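Long-range contact in periplasmic binding protein (Mycobacterium smegmatis, PDB 4MDY), which probably binds an iron-containing solute outside the membrane and delivers it to an ABC transporter for uptake: residues A[52-63]-A[76-84]. Sequence-based numbering, arbitrary orientation.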
loop_
_atom_site.group_PDB
_atom_site.type_symbol
_atom_site.label_atom_id
_atom_site.label_comp_id
_atom_site.label_asym_id
_atom_site.label_seq_id
_atom_site.Cartn_x
_atom_site.Cartn_y
_atom_site.Cartn_z
ATOM N N ILE A 52 5.924 -9.415 -16.362
ATOM C CA ILE A 52 5.823 -10.829 -16.729
ATOM C C ILE A 52 5.643 -11.720 -15.500
ATOM O O ILE A 52 5.341 -12.908 -15.623
ATOM C CB ILE A 52 7.042 -11.311 -17.529
ATOM C CG1 ILE A 52 8.338 -11.158 -16.723
ATOM C CG2 ILE A 52 7.110 -10.563 -18.853
ATOM C CD1 ILE A 52 9.439 -12.085 -17.166
ATOM N N ALA A 53 5.846 -11.139 -14.321
ATOM C CA ALA A 53 5.566 -11.807 -13.054
ATOM C C ALA A 53 5.144 -10.794 -12.006
ATOM O O ALA A 53 5.701 -9.684 -11.935
ATOM C CB ALA A 53 6.778 -12.571 -12.568
ATOM N N VAL A 54 4.162 -11.184 -11.204
ATOM C CA VAL A 54 3.680 -10.399 -10.079
ATOM C C VAL A 54 3.828 -11.256 -8.823
ATOM O O VAL A 54 3.664 -12.484 -8.872
ATOM C CB VAL A 54 2.203 -9.990 -10.271
ATOM C CG1 VAL A 54 1.656 -9.288 -9.035
ATOM C CG2 VAL A 54 2.051 -9.114 -11.504
ATOM N N THR A 55 4.154 -10.614 -7.707
ATOM C CA THR A 55 4.262 -11.317 -6.434
ATOM C C THR A 55 2.992 -11.078 -5.622
ATOM O O THR A 55 2.600 -9.930 -5.371
ATOM C CB THR A 55 5.518 -10.881 -5.666
ATOM O OG1 THR A 55 6.671 -11.123 -6.482
ATOM C CG2 THR A 55 5.671 -11.637 -4.382
ATOM N N ASP A 56 2.346 -12.173 -5.234
ATOM C CA ASP A 56 1.094 -12.116 -4.492
ATOM C C ASP A 56 1.364 -11.678 -3.058
ATOM O O ASP A 56 2.421 -11.969 -2.499
ATOM C CB ASP A 56 0.404 -13.493 -4.509
ATOM C CG ASP A 56 -1.090 -13.416 -4.225
ATOM O OD1 ASP A 56 -1.675 -12.317 -4.232
ATOM O OD2 ASP A 56 -1.695 -14.474 -3.995
ATOM N N TRP A 57 0.415 -10.956 -2.479
ATOM C CA TRP A 57 0.496 -10.531 -1.085
ATOM C C TRP A 57 -0.677 -11.114 -0.287
ATOM O O TRP A 57 -0.475 -11.971 0.570
ATOM C CB TRP A 57 0.554 -8.997 -1.012
ATOM C CG TRP A 57 0.643 -8.427 0.366
ATOM C CD1 TRP A 57 0.946 -9.089 1.527
ATOM C CD2 TRP A 57 0.460 -7.055 0.726
ATOM N NE1 TRP A 57 0.938 -8.211 2.587
ATOM C CE2 TRP A 57 0.641 -6.958 2.123
ATOM C CE3 TRP A 57 0.144 -5.900 0.004
ATOM C CZ2 TRP A 57 0.518 -5.749 2.812
ATOM C CZ3 TRP A 57 0.024 -4.700 0.688
ATOM C CH2 TRP A 57 0.214 -4.634 2.076
ATOM N N PHE A 58 -1.893 -10.655 -0.565
ATOM C CA PHE A 58 -3.090 -11.218 0.075
ATOM C C PHE A 58 -4.347 -10.977 -0.754
ATOM O O PHE A 58 -4.304 -10.276 -1.768
ATOM C CB PHE A 58 -3.270 -10.646 1.490
ATOM C CG PHE A 58 -3.733 -9.210 1.521
ATOM C CD1 PHE A 58 -2.844 -8.174 1.267
ATOM C CD2 PHE A 58 -5.054 -8.894 1.827
ATOM C CE1 PHE A 58 -3.265 -6.850 1.300
ATOM C CE2 PHE A 58 -5.483 -7.574 1.864
ATOM C CZ PHE A 58 -4.585 -6.550 1.599
ATOM N N GLY A 59 -5.458 -11.576 -0.317
ATOM C CA GLY A 59 -6.770 -11.353 -0.920
ATOM C C GLY A 59 -7.200 -12.320 -2.012
ATOM O O GLY A 59 -8.331 -12.245 -2.485
ATOM N N GLY A 60 -6.308 -13.216 -2.427
ATOM C CA GLY A 60 -6.621 -14.204 -3.465
ATOM C C GLY A 60 -7.137 -13.611 -4.762
ATOM O O GLY A 60 -8.064 -14.146 -5.367
ATOM N N GLU A 61 -6.546 -12.498 -5.186
ATOM C CA GLU A 61 -6.952 -11.831 -6.416
ATOM C C GLU A 61 -6.275 -12.503 -7.603
ATOM O O GLU A 61 -5.172 -13.022 -7.464
ATOM C CB GLU A 61 -6.558 -10.356 -6.373
ATOM C CG GLU A 61 -7.169 -9.593 -5.208
ATOM C CD GLU A 61 -8.670 -9.394 -5.340
ATOM O OE1 GLU A 61 -9.170 -9.322 -6.482
ATOM O OE2 GLU A 61 -9.356 -9.299 -4.297
ATOM N N PRO A 62 -6.925 -12.492 -8.776
ATOM C CA PRO A 62 -6.307 -13.102 -9.964
ATOM C C PRO A 62 -4.983 -12.433 -10.349
ATOM O O PRO A 62 -4.928 -11.204 -10.534
ATOM C CB PRO A 62 -7.361 -12.916 -11.067
ATOM C CG PRO A 62 -8.381 -11.977 -10.515
ATOM C CD PRO A 62 -8.300 -12.034 -9.030
ATOM N N PHE A 63 -3.934 -13.252 -10.442
ATOM C CA PHE A 63 -2.566 -12.796 -10.721
ATOM C C PHE A 63 -1.971 -11.900 -9.625
ATOM O O PHE A 63 -0.938 -11.265 -9.838
ATOM C CB PHE A 63 -2.491 -12.104 -12.088
ATOM C CG PHE A 63 -2.909 -12.984 -13.228
ATOM C CD1 PHE A 63 -2.111 -14.047 -13.623
ATOM C CD2 PHE A 63 -4.097 -12.754 -13.901
ATOM C CE1 PHE A 63 -2.490 -14.860 -14.674
ATOM C CE2 PHE A 63 -4.484 -13.562 -14.954
ATOM C CZ PHE A 63 -3.680 -14.618 -15.337
ATOM N N ALA A 76 -3.191 -9.910 -20.027
ATOM C CA ALA A 76 -1.893 -10.499 -19.689
ATOM C C ALA A 76 -2.006 -11.620 -18.657
ATOM O O ALA A 76 -2.861 -11.586 -17.768
ATOM C CB ALA A 76 -0.931 -9.429 -19.198
ATOM N N GLN A 77 -1.115 -12.599 -18.781
ATOM C CA GLN A 77 -1.136 -13.803 -17.952
ATOM C C GLN A 77 0.213 -13.967 -17.244
ATOM O O GLN A 77 0.961 -14.913 -17.522
ATOM C CB GLN A 77 -1.431 -15.035 -18.830
ATOM C CG GLN A 77 -2.647 -14.914 -19.745
ATOM C CD GLN A 77 -3.966 -15.084 -19.010
ATOM O OE1 GLN A 77 -4.172 -16.078 -18.323
ATOM N NE2 GLN A 77 -4.870 -14.120 -19.164
ATOM N N PRO A 78 0.541 -13.044 -16.325
ATOM C CA PRO A 78 1.864 -13.107 -15.699
ATOM C C PRO A 78 2.018 -14.294 -14.767
ATOM O O PRO A 78 1.035 -14.785 -14.219
ATOM C CB PRO A 78 1.931 -11.803 -14.895
ATOM C CG PRO A 78 0.517 -11.499 -14.577
ATOM C CD PRO A 78 -0.255 -11.923 -15.797
ATOM N N ALA A 79 3.251 -14.746 -14.589
ATOM C CA ALA A 79 3.560 -15.707 -13.544
ATOM C C ALA A 79 3.286 -15.064 -12.184
ATOM O O ALA A 79 3.472 -13.847 -12.006
ATOM C CB ALA A 79 5.009 -16.159 -13.643
ATOM N N VAL A 80 2.823 -15.876 -11.237
ATOM C CA VAL A 80 2.558 -15.414 -9.878
ATOM C C VAL A 80 3.569 -16.002 -8.906
ATOM O O VAL A 80 3.665 -17.212 -8.751
ATOM C CB VAL A 80 1.139 -15.784 -9.405
ATOM C CG1 VAL A 80 0.896 -15.255 -7.992
ATOM C CG2 VAL A 80 0.100 -15.242 -10.378
ATOM N N LEU A 81 4.312 -15.125 -8.246
ATOM C CA LEU A 81 5.311 -15.521 -7.275
ATOM C C LEU A 81 4.755 -15.260 -5.894
ATOM O O LEU A 81 3.699 -14.655 -5.746
ATOM C CB LEU A 81 6.580 -14.683 -7.464
ATOM C CG LEU A 81 7.102 -14.538 -8.891
ATOM C CD1 LEU A 81 8.258 -13.542 -8.943
ATOM C CD2 LEU A 81 7.528 -15.897 -9.424
ATOM N N ASN A 82 5.480 -15.696 -4.877
ATOM C CA ASN A 82 5.167 -15.309 -3.503
ATOM C C ASN A 82 6.428 -15.343 -2.659
ATOM O O ASN A 82 7.437 -15.903 -3.078
ATOM C CB ASN A 82 4.077 -16.207 -2.907
ATOM C CG ASN A 82 4.526 -17.640 -2.738
ATOM O OD1 ASN A 82 5.470 -17.922 -2.006
ATOM N ND2 ASN A 82 3.842 -18.556 -3.405
ATOM N N LEU A 83 6.354 -14.747 -1.474
ATOM C CA LEU A 83 7.518 -14.593 -0.600
ATOM C C LEU A 83 7.490 -15.535 0.602
ATOM O O LEU A 83 8.181 -15.295 1.582
ATOM C CB LEU A 83 7.612 -13.135 -0.116
ATOM C CG LEU A 83 7.788 -12.051 -1.183
ATOM C CD1 LEU A 83 7.961 -10.680 -0.541
ATOM C CD2 LEU A 83 8.973 -12.365 -2.078
ATOM N N ASP A 84 6.716 -16.619 0.512
ATOM C CA ASP A 84 6.609 -17.601 1.606
ATOM C C ASP A 84 7.971 -18.119 2.079
ATOM O O ASP A 84 8.183 -18.307 3.276
ATOM C CB ASP A 84 5.724 -18.788 1.194
ATOM C CG ASP A 84 4.262 -18.405 1.017
ATOM O OD1 ASP A 84 3.931 -17.201 1.094
ATOM O OD2 ASP A 84 3.435 -19.319 0.796
HETATM O O HOH W 1 3.927 -13.222 -0.786
#
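Val-54 and Leu-81 sit at the centre of a ladder of four backbone hydrogen bonds that ties strand 53-55 to strand 79-81 in parallel register. Ala-79 N donates to Ile-52 O and Val-54 N to Ala-79 O; then Leu-81 N reaches Val-54 O at 2.8 Å, and Asp-56 N reaches Leu-81 O almost straight (171° at the hydrogen). Beyond the strands a water continues the link, donating to Asp-56 O and accepting from Leu-83 N.

Apolar packing differs on the two faces. On one, small Ala-53 and Ala-79 lie CB to CB at 4.1 Å, and Ala-53 leaves room for Leu-81 CD1. Thr-55 suits a buried strand by splitting its branches: OG1, anti to the carbonyl carbon (chi1 -58°), bonds to Ser-35 O, while CG2 rests 3.9 Å from Leu-83 CG. The other face carries Val-54 and Val-80; Val-80 CG1 meets Asp-56 CB, and its CG2 meets Phe-63 CA at 3.6 Å.

Phe-63 brings the loop after strand 53-55 back onto residues 76-80. Pro-78, crossing it at about a right angle, sets CD over one ring face in a CH-pi contact, 3.9 Å from the centroid; the rigid, puckered proline ring presents its CD and CG methylenes to the aromatic ring. Gln-77 OE1 lies near the ring plane, 3.4 Å from Phe-63 CZ, with the amide turned 88° to the ring and its NE2 held by Gly-75 O. Leu-73 of helix 67-73 touches both Phe-63 and Pro-78, so the connecting helix packs on residues that flank the strands, as in the beta-alpha-beta unit from which the lobes of periplasmic binding proteins are built.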